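Local coordinates for phosphatidylserine synthase (Haemophilus influenzae, PDB 3HSI), which belongs to the phospholipase D superfamily of enzymes, whose fold packs helices against mixed beta sheets, at residues N242-S247 with Q402-Q407; G367-V370 with Y374-L377; K273-T278 with K410-I415; N17-L22 with G394-D399. One frame throughout, in Å; residues are numbered along the deposited sequence.

Contact 1 (N242-S247 with Q402-Q407); sequences NVLSVS and QQLLAQ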
loop_
_atom_site.group_PDB
_atom_site.type_symbol
_atom_site.label_atom_id
_atom_site.label_comp_id
_atom_site.label_asym_id
_atom_site.label_seq_id
_atom_site.Cartn_x
_atom_site.Cartn_y
_atom_site.Cartn_z
ATOM N N ASN C 242 29.408 6.194 27.973
ATOM C CA ASN C 242 29.109 6.033 29.376
ATOM C C ASN C 242 28.443 7.312 29.903
ATOM O O ASN C 242 28.549 7.652 31.076
ATOM C CB ASN C 242 30.398 5.708 30.155
ATOM C CG ASN C 242 30.116 5.389 31.622
ATOM O OD1 ASN C 242 29.004 4.948 31.961
ATOM N ND2 ASN C 242 31.103 5.631 32.508
ATOM N N VAL C 243 27.781 8.032 29.009
ATOM C CA VAL C 243 27.279 9.365 29.326
ATOM C C VAL C 243 26.005 9.530 28.533
ATOM O O VAL C 243 25.829 8.873 27.489
ATOM C CB VAL C 243 28.342 10.485 28.992
ATOM C CG1 VAL C 243 28.458 10.734 27.485
ATOM C CG2 VAL C 243 27.999 11.781 29.700
ATOM N N LEU C 244 25.110 10.371 29.043
ATOM C CA LEU C 244 23.870 10.737 28.361
ATOM C C LEU C 244 24.151 11.120 26.892
ATOM O O LEU C 244 25.066 11.912 26.620
ATOM C CB LEU C 244 23.248 11.927 29.096
ATOM C CG LEU C 244 21.999 12.567 28.462
ATOM C CD1 LEU C 244 20.824 11.552 28.349
ATOM C CD2 LEU C 244 21.616 13.778 29.271
ATOM N N SER C 245 23.351 10.590 25.968
ATOM C CA SER C 245 23.670 10.612 24.526
ATOM C C SER C 245 22.441 10.531 23.603
ATOM O O SER C 245 21.398 10.054 24.002
ATOM C CB SER C 245 24.557 9.392 24.189
ATOM O OG SER C 245 25.857 9.694 24.539
ATOM N N VAL C 246 22.612 10.948 22.356
ATOM C CA VAL C 246 21.517 11.030 21.417
ATOM C C VAL C 246 21.927 10.423 20.071
ATOM O O VAL C 246 23.052 10.606 19.619
ATOM C CB VAL C 246 20.954 12.505 21.279
ATOM C CG1 VAL C 246 21.978 13.456 20.599
ATOM C CG2 VAL C 246 19.638 12.503 20.515
ATOM N N SER C 247 21.028 9.629 19.484
ATOM C CA SER C 247 21.253 9.048 18.150
ATOM C C SER C 247 20.075 9.332 17.200
ATOM O O SER C 247 18.970 8.845 17.446
ATOM C CB SER C 247 21.473 7.536 18.264
ATOM O OG SER C 247 21.969 6.972 17.045
ATOM N N GLN C 402 21.379 7.348 34.212
ATOM C CA GLN C 402 20.146 7.994 34.661
ATOM C C GLN C 402 20.312 9.488 34.908
ATOM O O GLN C 402 19.694 10.040 35.794
ATOM C CB GLN C 402 19.546 7.292 35.891
ATOM C CG GLN C 402 18.879 5.941 35.562
ATOM C CD GLN C 402 19.876 4.909 35.028
ATOM O OE1 GLN C 402 19.826 4.504 33.855
ATOM N NE2 GLN C 402 20.802 4.509 35.876
ATOM N N GLN C 403 21.145 10.146 34.113
ATOM C CA GLN C 403 21.278 11.589 34.220
ATOM C C GLN C 403 19.978 12.346 33.928
ATOM O O GLN C 403 19.788 13.440 34.438
ATOM C CB GLN C 403 22.369 12.076 33.289
ATOM C CG GLN C 403 23.739 11.567 33.665
ATOM C CD GLN C 403 24.707 11.837 32.547
ATOM O OE1 GLN C 403 24.989 10.950 31.759
ATOM N NE2 GLN C 403 25.168 13.084 32.430
ATOM N N LEU C 404 19.091 11.761 33.123
ATOM C CA LEU C 404 17.819 12.413 32.778
ATOM C C LEU C 404 16.613 11.948 33.593
ATOM O O LEU C 404 15.492 12.409 33.351
ATOM C CB LEU C 404 17.479 12.188 31.304
ATOM C CG LEU C 404 17.801 13.217 30.232
ATOM C CD1 LEU C 404 16.847 13.003 29.033
ATOM C CD2 LEU C 404 17.777 14.698 30.734
ATOM N N LEU C 405 16.810 11.025 34.532
ATOM C CA LEU C 405 15.666 10.352 35.157
ATOM C C LEU C 405 14.671 11.346 35.760
ATOM O O LEU C 405 13.465 11.138 35.659
ATOM C CB LEU C 405 16.120 9.362 36.227
ATOM C CG LEU C 405 15.028 8.462 36.843
ATOM C CD1 LEU C 405 14.269 7.693 35.786
ATOM C CD2 LEU C 405 15.633 7.481 37.861
ATOM N N ALA C 406 15.172 12.413 36.395
ATOM C CA ALA C 406 14.273 13.355 37.067
ATOM C C ALA C 406 13.431 14.135 36.055
ATOM O O ALA C 406 12.236 14.300 36.237
ATOM C CB ALA C 406 15.067 14.343 37.994
ATOM N N GLN C 407 14.062 14.657 35.014
ATOM C CA GLN C 407 13.313 15.306 33.954
ATOM C C GLN C 407 12.346 14.346 33.232
ATOM O O GLN C 407 11.237 14.740 32.925
ATOM C CB GLN C 407 14.265 15.947 32.955
ATOM C CG GLN C 407 15.021 17.134 33.516
ATOM C CD GLN C 407 16.280 17.401 32.753
ATOM O OE1 GLN C 407 17.357 16.982 33.175
ATOM N NE2 GLN C 407 16.166 18.077 31.610
#

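Contact 2 (G367-V370 with Y374-L377); sequences GVWV and YILL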
loop_
_atom_site.group_PDB
_atom_site.type_symbol
_atom_site.label_atom_id
_atom_site.label_comp_id
_atom_site.label_asym_id
_atom_site.label_seq_id
_atom_site.Cartn_x
_atom_site.Cartn_y
_atom_site.Cartn_z
ATOM N N GLY C 367 5.534 8.315 22.067
ATOM C CA GLY C 367 6.772 8.117 22.813
ATOM C C GLY C 367 6.979 6.669 23.210
ATOM O O GLY C 367 6.033 5.854 23.242
ATOM N N VAL C 368 8.232 6.321 23.445
ATOM C CA VAL C 368 8.603 4.978 23.937
ATOM C C VAL C 368 9.667 5.211 24.976
ATOM O O VAL C 368 10.590 5.971 24.753
ATOM C CB VAL C 368 9.156 4.037 22.835
ATOM C CG1 VAL C 368 9.643 2.734 23.464
ATOM C CG2 VAL C 368 8.088 3.728 21.730
ATOM N N TRP C 369 9.491 4.602 26.140
ATOM C CA TRP C 369 10.492 4.623 27.167
ATOM C C TRP C 369 10.805 3.178 27.576
ATOM O O TRP C 369 9.905 2.406 27.893
ATOM C CB TRP C 369 9.986 5.356 28.403
ATOM C CG TRP C 369 9.681 6.808 28.311
ATOM C CD1 TRP C 369 10.447 7.842 28.817
ATOM C CD2 TRP C 369 8.479 7.421 27.791
ATOM N NE1 TRP C 369 9.795 9.062 28.620
ATOM C CE2 TRP C 369 8.589 8.828 28.010
ATOM C CE3 TRP C 369 7.333 6.927 27.174
ATOM C CZ2 TRP C 369 7.587 9.730 27.625
ATOM C CZ3 TRP C 369 6.335 7.823 26.804
ATOM C CH2 TRP C 369 6.469 9.203 27.026
ATOM N N VAL C 370 12.085 2.844 27.597
ATOM C CA VAL C 370 12.553 1.504 27.978
ATOM C C VAL C 370 13.301 1.587 29.290
ATOM O O VAL C 370 14.321 2.281 29.392
ATOM C CB VAL C 370 13.424 0.885 26.875
ATOM C CG1 VAL C 370 14.047 -0.482 27.345
ATOM C CG2 VAL C 370 12.553 0.720 25.611
ATOM N N TYR C 374 16.556 4.015 27.838
ATOM C CA TYR C 374 16.243 4.645 26.542
ATOM C C TYR C 374 14.954 5.433 26.558
ATOM O O TYR C 374 13.960 5.002 27.163
ATOM C CB TYR C 374 16.075 3.591 25.470
ATOM C CG TYR C 374 17.286 2.726 25.237
ATOM C CD1 TYR C 374 18.336 3.178 24.431
ATOM C CD2 TYR C 374 17.369 1.466 25.802
ATOM C CE1 TYR C 374 19.440 2.402 24.185
ATOM C CE2 TYR C 374 18.483 0.669 25.583
ATOM C CZ TYR C 374 19.508 1.147 24.762
ATOM O OH TYR C 374 20.597 0.374 24.519
ATOM N N ILE C 375 14.971 6.547 25.826
ATOM C CA ILE C 375 13.853 7.481 25.666
ATOM C C ILE C 375 13.859 7.850 24.179
ATOM O O ILE C 375 14.743 8.560 23.702
ATOM C CB ILE C 375 14.063 8.806 26.525
ATOM C CG1 ILE C 375 14.216 8.482 28.008
ATOM C CG2 ILE C 375 12.891 9.775 26.392
ATOM C CD1 ILE C 375 15.629 8.649 28.534
ATOM N N LEU C 376 12.862 7.365 23.451
ATOM C CA LEU C 376 12.722 7.663 22.045
ATOM C C LEU C 376 11.744 8.802 21.817
ATOM O O LEU C 376 10.541 8.695 22.155
ATOM C CB LEU C 376 12.209 6.433 21.298
ATOM C CG LEU C 376 11.999 6.624 19.798
ATOM C CD1 LEU C 376 13.320 7.007 19.136
ATOM C CD2 LEU C 376 11.400 5.351 19.128
ATOM N N LEU C 377 12.260 9.870 21.228
ATOM C CA LEU C 377 11.439 10.976 20.796
ATOM C C LEU C 377 11.178 10.739 19.330
ATOM O O LEU C 377 12.118 10.626 18.526
ATOM C CB LEU C 377 12.168 12.311 20.973
ATOM C CG LEU C 377 12.967 12.482 22.264
ATOM C CD1 LEU C 377 13.799 13.797 22.238
ATOM C CD2 LEU C 377 12.097 12.405 23.504
HETATM O O HOH W 1 9.926 8.692 24.826
#

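Contact 3 (K273-T278 with K410-I415); sequences KLVICT and KEQNQI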
loop_
_atom_site.group_PDB
_atom_site.type_symbol
_atom_site.label_atom_id
_atom_site.label_comp_id
_atom_site.label_asym_id
_atom_site.label_seq_id
_atom_site.Cartn_x
_atom_site.Cartn_y
_atom_site.Cartn_z
ATOM N N LYS C 273 10.417 -2.484 32.485
ATOM C CA LYS C 273 9.196 -1.722 32.184
ATOM C C LYS C 273 9.287 -1.018 30.840
ATOM O O LYS C 273 10.332 -0.491 30.467
ATOM C CB LYS C 273 8.820 -0.731 33.327
ATOM C CG LYS C 273 7.584 0.117 33.000
ATOM C CD LYS C 273 6.633 0.367 34.193
ATOM C CE LYS C 273 5.951 1.730 34.080
ATOM N NZ LYS C 273 6.929 2.814 34.560
ATOM N N LEU C 274 8.179 -1.053 30.112
ATOM C CA LEU C 274 8.024 -0.360 28.845
ATOM C C LEU C 274 6.903 0.613 29.017
ATOM O O LEU C 274 5.839 0.241 29.481
ATOM C CB LEU C 274 7.632 -1.356 27.752
ATOM C CG LEU C 274 7.283 -0.801 26.374
ATOM C CD1 LEU C 274 8.489 -0.049 25.821
ATOM C CD2 LEU C 274 6.861 -1.987 25.412
ATOM N N VAL C 275 7.139 1.857 28.642
ATOM C CA VAL C 275 6.057 2.834 28.589
ATOM C C VAL C 275 5.873 3.254 27.148
ATOM O O VAL C 275 6.836 3.494 26.454
ATOM C CB VAL C 275 6.368 4.096 29.466
ATOM C CG1 VAL C 275 5.196 5.089 29.438
ATOM C CG2 VAL C 275 6.668 3.663 30.927
ATOM N N ILE C 276 4.635 3.382 26.708
ATOM C CA ILE C 276 4.344 3.763 25.334
ATOM C C ILE C 276 3.264 4.823 25.347
ATOM O O ILE C 276 2.285 4.720 26.102
ATOM C CB ILE C 276 3.772 2.555 24.560
ATOM C CG1 ILE C 276 4.768 1.395 24.515
ATOM C CG2 ILE C 276 3.332 2.970 23.148
ATOM C CD1 ILE C 276 4.092 0.043 24.057
ATOM N N CYS C 277 3.466 5.872 24.558
ATOM C CA CYS C 277 2.409 6.833 24.234
ATOM C C CYS C 277 2.094 6.671 22.771
ATOM O O CYS C 277 3.002 6.598 21.942
ATOM C CB CYS C 277 2.885 8.254 24.483
ATOM S SG CYS C 277 2.660 8.757 26.197
ATOM N N THR C 278 0.814 6.609 22.445
ATOM C CA THR C 278 0.396 6.589 21.061
ATOM C C THR C 278 -0.944 7.328 21.033
ATOM O O THR C 278 -1.739 7.211 22.000
ATOM C CB THR C 278 0.279 5.093 20.519
ATOM O OG1 THR C 278 -0.108 5.102 19.146
ATOM C CG2 THR C 278 -0.748 4.302 21.260
ATOM N N LYS C 410 9.258 13.908 35.506
ATOM C CA LYS C 410 8.482 15.131 35.542
ATOM C C LYS C 410 7.572 15.260 34.303
ATOM O O LYS C 410 6.377 15.563 34.434
ATOM C CB LYS C 410 9.418 16.325 35.645
ATOM C CG LYS C 410 8.734 17.656 35.431
ATOM C CD LYS C 410 9.756 18.775 35.584
ATOM C CE LYS C 410 9.162 19.971 36.280
ATOM N NZ LYS C 410 8.213 20.656 35.380
ATOM N N GLU C 411 8.126 15.030 33.114
ATOM C CA GLU C 411 7.327 15.045 31.893
ATOM C C GLU C 411 6.278 13.934 31.964
ATOM O O GLU C 411 5.116 14.156 31.614
ATOM C CB GLU C 411 8.189 14.911 30.593
ATOM C CG GLU C 411 7.341 15.066 29.295
ATOM C CD GLU C 411 7.972 14.464 28.002
ATOM O OE1 GLU C 411 8.596 13.390 28.049
ATOM O OE2 GLU C 411 7.835 15.067 26.917
ATOM N N GLN C 412 6.655 12.757 32.449
ATOM C CA GLN C 412 5.676 11.647 32.447
ATOM C C GLN C 412 4.520 11.914 33.442
ATOM O O GLN C 412 3.387 11.545 33.176
ATOM C CB GLN C 412 6.353 10.318 32.772
ATOM C CG GLN C 412 7.030 9.614 31.585
ATOM C CD GLN C 412 7.834 8.375 32.049
ATOM O OE1 GLN C 412 7.999 8.164 33.229
ATOM N NE2 GLN C 412 8.349 7.596 31.123
ATOM N N ASN C 413 4.826 12.549 34.584
ATOM C CA ASN C 413 3.803 12.896 35.567
ATOM C C ASN C 413 2.867 13.992 35.080
ATOM O O ASN C 413 1.693 13.979 35.415
ATOM C CB ASN C 413 4.414 13.284 36.922
ATOM C CG ASN C 413 4.844 12.061 37.735
ATOM O OD1 ASN C 413 4.313 10.961 37.535
ATOM N ND2 ASN C 413 5.826 12.235 38.615
ATOM N N GLN C 414 3.400 14.953 34.316
ATOM C CA GLN C 414 2.559 15.937 33.652
ATOM C C GLN C 414 1.620 15.230 32.675
ATOM O O GLN C 414 0.405 15.479 32.666
ATOM C CB GLN C 414 3.377 16.990 32.923
ATOM C CG GLN C 414 2.514 18.123 32.373
ATOM C CD GLN C 414 1.554 18.709 33.433
ATOM O OE1 GLN C 414 1.976 19.319 34.409
ATOM N NE2 GLN C 414 0.260 18.510 33.231
ATOM N N ILE C 415 2.188 14.346 31.870
ATOM C CA ILE C 415 1.397 13.582 30.915
ATOM C C ILE C 415 0.235 12.843 31.584
ATOM O O ILE C 415 -0.901 12.926 31.102
ATOM C CB ILE C 415 2.264 12.630 30.075
ATOM C CG1 ILE C 415 3.074 13.433 29.070
ATOM C CG2 ILE C 415 1.387 11.625 29.285
ATOM C CD1 ILE C 415 4.286 12.689 28.529
#

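Contact 4 (N17-L22 with G394-D399); sequences NNLPFL and GLLIYD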
loop_
_atom_site.group_PDB
_atom_site.type_symbol
_atom_site.label_atom_id
_atom_site.label_comp_id
_atom_site.label_asym_id
_atom_site.label_seq_id
_atom_site.Cartn_x
_atom_site.Cartn_y
_atom_site.Cartn_z
ATOM N N ASN C 17 23.513 -1.956 20.707
ATOM C CA ASN C 17 24.907 -1.696 21.092
ATOM C C ASN C 17 25.724 -1.055 19.953
ATOM O O ASN C 17 26.673 -0.282 20.199
ATOM C CB ASN C 17 25.592 -2.983 21.583
ATOM C CG ASN C 17 25.057 -3.474 22.938
ATOM O OD1 ASN C 17 24.578 -2.696 23.774
ATOM N ND2 ASN C 17 25.156 -4.781 23.159
ATOM N N ASN C 18 25.344 -1.382 18.712
ATOM C CA ASN C 18 26.064 -0.916 17.535
ATOM C C ASN C 18 25.666 0.504 17.101
ATOM O O ASN C 18 26.330 1.088 16.266
ATOM C CB ASN C 18 25.913 -1.921 16.372
ATOM C CG ASN C 18 26.991 -3.012 16.382
ATOM O OD1 ASN C 18 28.100 -2.809 16.896
ATOM N ND2 ASN C 18 26.675 -4.172 15.793
ATOM N N LEU C 19 24.600 1.074 17.669
ATOM C CA LEU C 19 24.237 2.472 17.351
ATOM C C LEU C 19 25.321 3.487 17.718
ATOM O O LEU C 19 25.959 3.355 18.755
ATOM C CB LEU C 19 22.912 2.879 18.028
ATOM C CG LEU C 19 21.709 2.093 17.480
ATOM C CD1 LEU C 19 20.445 2.490 18.198
ATOM C CD2 LEU C 19 21.550 2.317 15.959
ATOM N N PRO C 20 25.534 4.495 16.852
ATOM C CA PRO C 20 26.433 5.593 17.190
ATOM C C PRO C 20 25.677 6.665 17.974
ATOM O O PRO C 20 24.493 6.894 17.725
ATOM C CB PRO C 20 26.855 6.135 15.811
ATOM C CG PRO C 20 25.648 5.918 14.927
ATOM C CD PRO C 20 25.018 4.600 15.454
ATOM N N PHE C 21 26.349 7.298 18.922
ATOM C CA PHE C 21 25.680 8.181 19.847
ATOM C C PHE C 21 26.546 9.389 20.052
ATOM O O PHE C 21 27.750 9.270 20.125
ATOM C CB PHE C 21 25.500 7.516 21.209
ATOM C CG PHE C 21 24.257 6.707 21.317
ATOM C CD1 PHE C 21 23.026 7.333 21.562
ATOM C CD2 PHE C 21 24.313 5.309 21.190
ATOM C CE1 PHE C 21 21.839 6.574 21.632
ATOM C CE2 PHE C 21 23.142 4.531 21.287
ATOM C CZ PHE C 21 21.896 5.167 21.506
ATOM N N LEU C 22 25.904 10.539 20.157
ATOM C CA LEU C 22 26.578 11.798 20.378
ATOM C C LEU C 22 26.288 12.267 21.807
ATOM O O LEU C 22 25.129 12.290 22.255
ATOM C CB LEU C 22 26.047 12.786 19.340
ATOM C CG LEU C 22 26.180 14.293 19.499
ATOM C CD1 LEU C 22 27.642 14.771 19.478
ATOM C CD2 LEU C 22 25.370 14.949 18.357
ATOM N N GLY C 394 13.455 9.962 14.361
ATOM C CA GLY C 394 13.507 9.857 15.797
ATOM C C GLY C 394 14.822 10.328 16.386
ATOM O O GLY C 394 15.877 10.288 15.726
ATOM N N LEU C 395 14.749 10.803 17.626
ATOM C CA LEU C 395 15.949 10.997 18.418
ATOM C C LEU C 395 15.912 9.932 19.511
ATOM O O LEU C 395 15.038 9.944 20.394
ATOM C CB LEU C 395 16.010 12.418 18.996
ATOM C CG LEU C 395 15.867 13.568 17.989
ATOM C CD1 LEU C 395 15.832 14.967 18.679
ATOM C CD2 LEU C 395 16.990 13.509 16.921
ATOM N N LEU C 396 16.834 8.988 19.419
ATOM C CA LEU C 396 16.999 8.020 20.486
ATOM C C LEU C 396 17.964 8.554 21.517
ATOM O O LEU C 396 19.160 8.692 21.257
ATOM C CB LEU C 396 17.453 6.636 19.984
ATOM C CG LEU C 396 17.590 5.571 21.093
ATOM C CD1 LEU C 396 16.228 5.259 21.778
ATOM C CD2 LEU C 396 18.226 4.264 20.580
ATOM N N ILE C 397 17.429 8.846 22.698
ATOM C CA ILE C 397 18.258 9.222 23.830
ATOM C C ILE C 397 18.674 7.975 24.651
ATOM O O ILE C 397 17.849 7.165 25.044
ATOM C CB ILE C 397 17.533 10.237 24.741
ATOM C CG1 ILE C 397 17.237 11.518 23.950
ATOM C CG2 ILE C 397 18.361 10.520 25.946
ATOM C CD1 ILE C 397 16.279 12.450 24.619
ATOM N N TYR C 398 19.974 7.840 24.856
ATOM C CA TYR C 398 20.556 6.817 25.708
ATOM C C TYR C 398 21.059 7.481 26.994
ATOM O O TYR C 398 21.912 8.379 26.951
ATOM C CB TYR C 398 21.711 6.164 24.967
ATOM C CG TYR C 398 22.395 5.029 25.707
ATOM C CD1 TYR C 398 21.649 4.033 26.356
ATOM C CD2 TYR C 398 23.789 4.917 25.696
ATOM C CE1 TYR C 398 22.286 2.975 27.027
ATOM C CE2 TYR C 398 24.439 3.870 26.357
ATOM C CZ TYR C 398 23.678 2.914 27.021
ATOM O OH TYR C 398 24.305 1.888 27.647
ATOM N N ASP C 399 20.545 6.999 28.121
ATOM C CA ASP C 399 20.806 7.577 29.429
ATOM C C ASP C 399 21.287 6.508 30.411
ATOM O O ASP C 399 20.575 6.192 31.359
ATOM C CB ASP C 399 19.533 8.255 29.954
ATOM C CG ASP C 399 19.768 9.056 31.216
ATOM O OD1 ASP C 399 20.951 9.424 31.493
ATOM O OD2 ASP C 399 18.760 9.297 31.939
#

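Contact 1 (N242-S247 with Q402-Q407)
Gln403 reaches over to the backbone of Leu244, while Leu404, the next residue, meets the Leu244 side chain, so that a polar and an apolar contact lie next to each other. The apolar half is the close-packed one. Both methyls of Leu244 rest against the branch carbon of Leu404, CD1 3.9 Å and CD2 4.0 Å from Leu404 CG, and the two side chains cross at about a right angle. Branched leucines suit this buried place because each brings a broad hydrocarbon end and no polar atom that would need a partner. The looser, partly exposed half belongs to Gln403 and Val243. With CG anti to its carbonyl carbon (chi1 -65°) and the chain extended beyond, Gln403 has the length to bring OE1 to Leu244 N at 2.8 Å. The N-H...O angle is 152°, and the donor is tilted 29° out of the carbonyl plane. The same oxygen lies 3.3 Å from Leu244 CB and 3.7 Å from Val243 CG2, so the amide leans on aliphatic carbon as it accepts the bond. Gln402 to Leu405 form a type I turn, in which Leu405 N bonds to Gln402 O, and this turn, leading into helix 405-415, presents Gln403 and Leu404 together. Asp399 supports it by accepting a hydrogen bond from Leu404 N. Ile29 of strand 29-31 packs on both Leu244 and Leu404, Ile397 of strand 391-398 touches Leu244, and from Ser245 onward the chain runs into the sheet as strand 245-252.

Contact 2 (G367-V370 with Y374-L377)
Trp369 and Ile375 meet because each directs a branch anti to its carbonyl carbon: CG of the tryptophan (chi1 -65°) and CG1 of the isoleucine (chi1 -59°). Ile375 CG1 thereby comes 3.9 Å from Trp369 CD1, and its CG2 approaches the same pyrrole side of the indole. This is a beta hairpin, its strands 367-370 and 374-377 running antiparallel with their axes at 171°. Val370 and Tyr374 form a hydrogen-bonded pair, Val370 N to Tyr374 O at 2.9 Å and Tyr374 N back to Val370 O at 3.2 Å. Val368 and Leu376 form the next such pair, with Leu376 N 3.0 Å from Val368 O. Trp369 and Ile375 are the non-hydrogen-bonded pair between them. The branched and aromatic residues suit a buried hairpin with packing on both faces: Val368, Val370, Tyr374 and Leu376 turn toward helix 258-268, whereas Trp369 and Ile375 face helix 405-415. Val370 and Tyr374 lie side by side, with Val370 CB near the edge of the tyrosine ring. Gly367, lacking a side chain, lets the indole come close, its CA 4.0 Å from Trp369 CZ3. Besides their one direct bond, Val368 and Leu376 are bridged by a water, which donates to Val368 O at 2.8 Å and to Leu376 O at 2.7 Å. The water oxygen sits 3.4 Å above the plane of the Trp369 ring, over its centre.

Contact 3 (K273-T278 with K410-I415)
Cys277 and Val275 of strand 273-277 face Ile415 and Gln412 of helix 405-415, a light contact that buries only 109 Å² in all. Its apolar part is the meeting of Cys277 SG with Ile415 CG2 at 4.4 Å. The compact thiol of Cys277 and the methyl on the beta branch of Ile415 are both buried, and both suit a place where a helix rests on a sheet without hydrogen bonds. The mixed part is the approach of Gln412 to Val275, with Gln412 NE2 4.3 Å from Val275 CG2. Here the amide end is set against a methyl group, and the extended glutamine (chi2 173°) bridges a backbone separation of 9.6 Å between the CA atoms of Val275 and Gln412, the same as between those of Cys277 and Ile415. Spacing explains the pairing: residues two apart on the strand point to the same side, and those three apart on the helix share nearly one flank. No hydrogen bond crosses between the segments: the helix bonds within itself, and the strand to its neighbours in the sheet. Ile415 N bonds to Glu411 O at 2.9 Å and Gln414 N to Lys410 O at 3.0 Å; Val275 pairs with Trp369 of the neighbouring strand 367-370. That tryptophan touches Val275, Cys277 and Gln412, and so lies between helix and strand. Charge enters beside the contact, where Glu411 makes a salt bridge to Arg174. Adhesion between the segments thus rests on van der Waals packing alone, and the spacing is probably set largely by side-chain bulk, Trp369 included.

Contact 4 (N17-L22 with G394-D399)
Phe21 lays one face of its ring against the beta carbon of Tyr398, a CH-pi contact in which CB stands 3.8 Å from the ring centroid and 30° off the normal. The closest atoms are Phe21 CE1 and Tyr398 CB, 3.4 Å apart. Tyr398 holds CG anti to its backbone nitrogen (chi1 -178°), and this carries its own ring off from CB at an oblique setting to Phe21: the planes make 38° and the centroids are 5.3 Å apart. The phenylalanine edge is used as well. Near the ring plane, 3.4 Å from Phe21 CE1, lies Leu396 O, an oxygen that probably also accepts the backbone hydrogen bond from Ser247 N. Leu396 CD2 then touches Phe21 CZ at 3.9 Å, the two side chains crossing obliquely, and the same methyl meets Leu19 CD1 at 3.7 Å, nearly at right angles. A flat ring suits the middle of this group because it can offer face and edge at once, while the leucines fill in with methyls. Tyr398 is the partly exposed member, and its ring also meets that of Tyr374. Leu19 and Leu396 both continue onto Val262 of helix 258-268. The arrangement is that of an N-terminal segment laid over a sheet: after helix 8-18 the chain packs on strand 391-398 and then pairs, through Leu22, with strand 245-252, joining the mixed sheet that helices cover in this phospholipase D-type fold.

In the fold
All four contacts reach the same mixed sheet. Contacts 2, 3 and 4 are buried, contact 1 partly so, its centre about 22 Å from the centre of the chain. Trp369 of contact 2 also packs against contact 3, their strands lying side by side; contact 2 is held by backbone bonds along a hairpin, contact 3 by loose packing of helix over sheet. Contact 1 uses the turn that leads into helix 405-415, contact 3 the later part of that helix. Contact 1 adds a hydrogen bond from a backbone N-H to a side-chain amide oxygen. Contact 4 relies on aromatic and aliphatic packing and touches contact 1 through Ser247 and contact 2 through strands 374-378 and 391-398.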